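Local coordinates for protein 3,6-diketocamphane 1,6 monooxygenase (Pseudomonas putida, PDB 4UWM) that uses reduced FMN and molecular oxygen to turn a diketocamphane into a lactone by Baeyer-Villiger oxidation, in the degradation of (-)-camphor, at residues 93-107 against 187-200. Sequence-based numbering, arbitrary orientation.
Sequences GWLSQILEGRYFLGI and DFSPWGGKAPEIAV
Trp-191 lays its indole flat on the Schellman turn that ends helix 85-98. With CG anti to the backbone N (chi1 -170°), the ring swings over Glu-100 and Gly-101. Starting at the root, Trp-191 CB sits 3.4 Å from Ser-96 OG and also touches Gly-101 CA; CG lies over Gly-101 N; CD1 and NE1 pass over Glu-100 O. Farther out, the six-membered ring takes Glu-100 CA almost on its normal, a CH-pi contact 3.5 Å from CA to the ring centroid, and at the far end CH2 meets Glu-100 CB and CG. The root is fixed by a nearly straight hydrogen bond from Trp-191 N to Ser-96 OG (2.9 Å). Next to Ser-96 on the helix, Gln-97 spends both N-H groups of NE2 on the loop, reaching Asp-187 O at 3.0 Å and Ser-189 O at 2.9 Å, each nearly in its amide plane, while a water links its OE1 to Asp-187 O. A leucine in place of Gln-97 would probably leave those two carbonyls without their amide donor and the loop less firmly tied to the helix. Between those two carbonyls in the chain, Phe-188 turns its edge to the face of the five-membered ring of Trp-94 in an offset edge-to-face pair, planes at 81°. Past the turn, strands 105-108 and 198-202 pair in parallel, Leu-105 N giving to Glu-197 O and Leu-105 O taking Ala-199 N at 2.7 Å. They are neighbours in the TIM-type barrel of this luciferase-like family, between strands 72-79 and 219-223; Trp-154 of helix 139-155 packs on Leu-105, Pro-190 and Pro-196, and Ala-199 lies beside FMN-binding Met-76.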
# COMPACT_ATOMS: atom_id res chain seq x y z
N GLY A 93 4.67 6.61 8.09
CA GLY A 93 4.17 6.97 9.42
C GLY A 93 2.86 6.28 9.79
O GLY A 93 2.66 5.81 10.92
N TRP A 94 1.94 6.21 8.83
CA TRP A 94 0.64 5.66 9.11
C TRP A 94 0.76 4.14 9.33
O TRP A 94 0.14 3.59 10.22
CB TRP A 94 -0.34 5.93 7.93
CG TRP A 94 -1.77 5.54 8.24
CD1 TRP A 94 -2.49 5.86 9.36
CD2 TRP A 94 -2.67 4.78 7.40
NE1 TRP A 94 -3.76 5.36 9.28
CE2 TRP A 94 -3.91 4.68 8.09
CE3 TRP A 94 -2.54 4.15 6.15
CZ2 TRP A 94 -5.01 4.00 7.57
CZ3 TRP A 94 -3.66 3.47 5.62
CH2 TRP A 94 -4.87 3.41 6.32
N LEU A 95 1.56 3.50 8.49
CA LEU A 95 1.76 2.03 8.58
C LEU A 95 2.49 1.68 9.89
O LEU A 95 2.12 0.73 10.55
CB LEU A 95 2.52 1.52 7.35
CG LEU A 95 2.75 -0.01 7.27
CD1 LEU A 95 1.44 -0.76 7.52
CD2 LEU A 95 3.36 -0.39 5.92
N SER A 96 3.50 2.48 10.25
CA SER A 96 4.18 2.37 11.56
C SER A 96 3.16 2.46 12.69
O SER A 96 3.20 1.65 13.63
CB SER A 96 5.28 3.44 11.73
OG SER A 96 5.73 3.49 13.07
N GLN A 97 2.22 3.42 12.59
CA GLN A 97 1.13 3.51 13.58
C GLN A 97 0.25 2.26 13.63
O GLN A 97 -0.14 1.83 14.73
CB GLN A 97 0.24 4.75 13.37
CG GLN A 97 0.87 6.10 13.75
CD GLN A 97 -0.12 7.26 13.65
OE1 GLN A 97 -1.30 7.11 13.88
NE2 GLN A 97 0.38 8.43 13.27
N ILE A 98 -0.14 1.74 12.45
CA ILE A 98 -1.03 0.56 12.39
C ILE A 98 -0.36 -0.62 13.11
O ILE A 98 -1.02 -1.37 13.82
CB ILE A 98 -1.37 0.16 10.92
CG1 ILE A 98 -2.19 1.27 10.23
CG2 ILE A 98 -2.14 -1.15 10.87
CD1 ILE A 98 -2.30 1.11 8.72
N LEU A 99 0.95 -0.75 12.91
CA LEU A 99 1.76 -1.81 13.50
C LEU A 99 2.19 -1.52 14.96
O LEU A 99 2.89 -2.32 15.57
CB LEU A 99 3.02 -1.97 12.66
CG LEU A 99 2.77 -2.71 11.34
CD1 LEU A 99 3.92 -2.47 10.38
CD2 LEU A 99 2.56 -4.20 11.60
N GLU A 100 1.81 -0.36 15.48
CA GLU A 100 2.23 0.05 16.83
C GLU A 100 3.74 -0.04 17.01
O GLU A 100 4.23 -0.51 18.02
CB GLU A 100 1.46 -0.74 17.89
CG GLU A 100 -0.03 -0.47 17.75
CD GLU A 100 -0.90 -1.28 18.69
OE1 GLU A 100 -0.63 -2.47 18.91
OE2 GLU A 100 -1.89 -0.72 19.18
N GLY A 101 4.47 0.39 15.98
CA GLY A 101 5.93 0.45 16.01
C GLY A 101 6.68 -0.84 15.72
O GLY A 101 7.92 -0.84 15.78
N ARG A 102 5.97 -1.92 15.40
CA ARG A 102 6.61 -3.16 14.94
C ARG A 102 7.02 -2.97 13.50
O ARG A 102 6.54 -3.71 12.62
CB ARG A 102 5.66 -4.37 15.01
CG ARG A 102 5.09 -4.69 16.39
CD ARG A 102 4.25 -5.96 16.36
NE ARG A 102 2.94 -5.81 15.73
CZ ARG A 102 2.46 -6.60 14.75
NH1 ARG A 102 3.18 -7.61 14.25
NH2 ARG A 102 1.24 -6.39 14.30
N TYR A 103 7.93 -2.02 13.26
CA TYR A 103 8.21 -1.56 11.91
C TYR A 103 9.58 -0.95 11.90
O TYR A 103 9.97 -0.32 12.88
CB TYR A 103 7.13 -0.51 11.51
CG TYR A 103 7.38 0.10 10.16
CD1 TYR A 103 8.19 1.23 10.03
CD2 TYR A 103 6.82 -0.45 9.01
CE1 TYR A 103 8.45 1.77 8.80
CE2 TYR A 103 7.07 0.09 7.76
CZ TYR A 103 7.88 1.21 7.66
OH TYR A 103 8.17 1.76 6.44
N PHE A 104 10.34 -1.16 10.83
CA PHE A 104 11.48 -0.29 10.55
C PHE A 104 11.60 -0.10 9.06
O PHE A 104 10.94 -0.81 8.29
CB PHE A 104 12.80 -0.73 11.24
CG PHE A 104 13.30 -2.09 10.84
CD1 PHE A 104 12.73 -3.25 11.38
CD2 PHE A 104 14.38 -2.22 9.96
CE1 PHE A 104 13.21 -4.50 11.02
CE2 PHE A 104 14.85 -3.47 9.59
CZ PHE A 104 14.27 -4.61 10.14
N LEU A 105 12.43 0.85 8.65
CA LEU A 105 12.44 1.32 7.27
C LEU A 105 13.77 1.11 6.55
O LEU A 105 14.79 1.74 6.88
CB LEU A 105 12.06 2.82 7.24
CG LEU A 105 12.26 3.60 5.93
CD1 LEU A 105 11.28 3.11 4.85
CD2 LEU A 105 12.08 5.11 6.20
N GLY A 106 13.75 0.26 5.53
CA GLY A 106 14.89 0.16 4.63
C GLY A 106 14.76 1.18 3.52
O GLY A 106 13.69 1.30 2.92
N ILE A 107 15.84 1.91 3.24
CA ILE A 107 15.87 2.83 2.09
C ILE A 107 16.97 2.47 1.11
O ILE A 107 17.97 1.89 1.51
CB ILE A 107 16.04 4.31 2.53
CG1 ILE A 107 17.43 4.53 3.16
CG2 ILE A 107 14.92 4.70 3.47
CD1 ILE A 107 17.80 6.00 3.36
N ASP A 187 -2.28 13.70 12.20
CA ASP A 187 -0.96 13.30 12.65
C ASP A 187 -0.64 11.91 12.10
O ASP A 187 -1.10 10.93 12.64
CB ASP A 187 -0.92 13.31 14.18
CG ASP A 187 0.44 12.95 14.74
OD1 ASP A 187 1.41 12.67 14.01
OD2 ASP A 187 0.53 12.96 15.97
N PHE A 188 0.15 11.86 11.02
CA PHE A 188 0.64 10.59 10.46
C PHE A 188 2.13 10.37 10.72
O PHE A 188 2.84 9.81 9.88
CB PHE A 188 0.30 10.46 8.96
CG PHE A 188 -1.17 10.40 8.69
CD1 PHE A 188 -1.96 9.37 9.22
CD2 PHE A 188 -1.80 11.39 7.90
CE1 PHE A 188 -3.32 9.32 8.97
CE2 PHE A 188 -3.16 11.34 7.67
CZ PHE A 188 -3.92 10.30 8.20
N SER A 189 2.64 10.87 11.86
CA SER A 189 4.04 10.69 12.22
C SER A 189 4.19 9.21 12.62
O SER A 189 3.22 8.61 13.06
CB SER A 189 4.47 11.62 13.39
OG SER A 189 3.73 11.34 14.56
N PRO A 190 5.41 8.64 12.48
CA PRO A 190 5.59 7.23 12.84
C PRO A 190 5.39 7.02 14.35
O PRO A 190 5.36 8.00 15.10
CB PRO A 190 7.02 6.93 12.40
CG PRO A 190 7.44 8.05 11.52
CD PRO A 190 6.65 9.24 11.99
N TRP A 191 5.26 5.77 14.77
CA TRP A 191 4.96 5.41 16.18
C TRP A 191 5.85 6.17 17.17
O TRP A 191 7.06 6.22 16.99
CB TRP A 191 5.15 3.91 16.36
CG TRP A 191 4.65 3.36 17.67
CD1 TRP A 191 5.43 2.84 18.69
CD2 TRP A 191 3.30 3.23 18.10
NE1 TRP A 191 4.63 2.41 19.72
CE2 TRP A 191 3.32 2.64 19.39
CE3 TRP A 191 2.06 3.57 17.54
CZ2 TRP A 191 2.15 2.35 20.11
CZ3 TRP A 191 0.88 3.30 18.26
CH2 TRP A 191 0.95 2.69 19.54
N GLY A 192 5.24 6.78 18.19
CA GLY A 192 5.97 7.60 19.17
C GLY A 192 6.39 8.98 18.67
O GLY A 192 7.12 9.70 19.34
N GLY A 193 5.94 9.34 17.47
CA GLY A 193 6.16 10.69 16.93
C GLY A 193 7.54 10.95 16.38
O GLY A 193 7.88 12.09 16.09
N LYS A 194 8.34 9.90 16.23
CA LYS A 194 9.73 10.02 15.80
C LYS A 194 9.97 9.19 14.54
O LYS A 194 9.20 8.28 14.26
CB LYS A 194 10.66 9.56 16.92
CG LYS A 194 10.32 8.20 17.51
CD LYS A 194 11.20 7.86 18.70
CE LYS A 194 10.82 6.52 19.31
NZ LYS A 194 11.79 6.10 20.36
N ALA A 195 11.02 9.52 13.80
CA ALA A 195 11.41 8.75 12.63
C ALA A 195 11.52 7.27 13.00
O ALA A 195 11.86 6.93 14.14
CB ALA A 195 12.72 9.25 12.05
N PRO A 196 11.20 6.36 12.04
CA PRO A 196 11.47 4.96 12.36
C PRO A 196 12.97 4.71 12.33
O PRO A 196 13.72 5.51 11.73
CB PRO A 196 10.80 4.21 11.19
CG PRO A 196 10.99 5.14 10.04
CD PRO A 196 10.82 6.54 10.62
N GLU A 197 13.42 3.61 12.92
CA GLU A 197 14.78 3.18 12.69
C GLU A 197 14.95 2.92 11.19
O GLU A 197 14.07 2.32 10.58
CB GLU A 197 15.11 1.93 13.50
CG GLU A 197 16.52 1.41 13.26
CD GLU A 197 16.98 0.41 14.31
OE1 GLU A 197 16.18 0.09 15.21
OE2 GLU A 197 18.13 -0.05 14.22
N ILE A 198 16.07 3.36 10.63
CA ILE A 198 16.33 3.29 9.19
C ILE A 198 17.46 2.30 8.92
O ILE A 198 18.46 2.30 9.65
CB ILE A 198 16.63 4.70 8.61
CG1 ILE A 198 15.36 5.55 8.66
CG2 ILE A 198 17.22 4.64 7.21
CD1 ILE A 198 15.56 6.99 8.23
N ALA A 199 17.26 1.44 7.92
CA ALA A 199 18.26 0.45 7.51
C ALA A 199 18.70 0.65 6.07
O ALA A 199 17.96 1.22 5.26
CB ALA A 199 17.71 -0.95 7.72
N VAL A 200 19.93 0.24 5.77
CA VAL A 200 20.42 0.23 4.39
C VAL A 200 21.15 -1.09 4.15
O VAL A 200 21.67 -1.69 5.08
CB VAL A 200 21.32 1.43 4.02
CG1 VAL A 200 20.64 2.76 4.29
CG2 VAL A 200 22.67 1.36 4.73
O HOH W 1 -3.38 8.71 12.68
O HOH W 2 11.52 1.67 13.96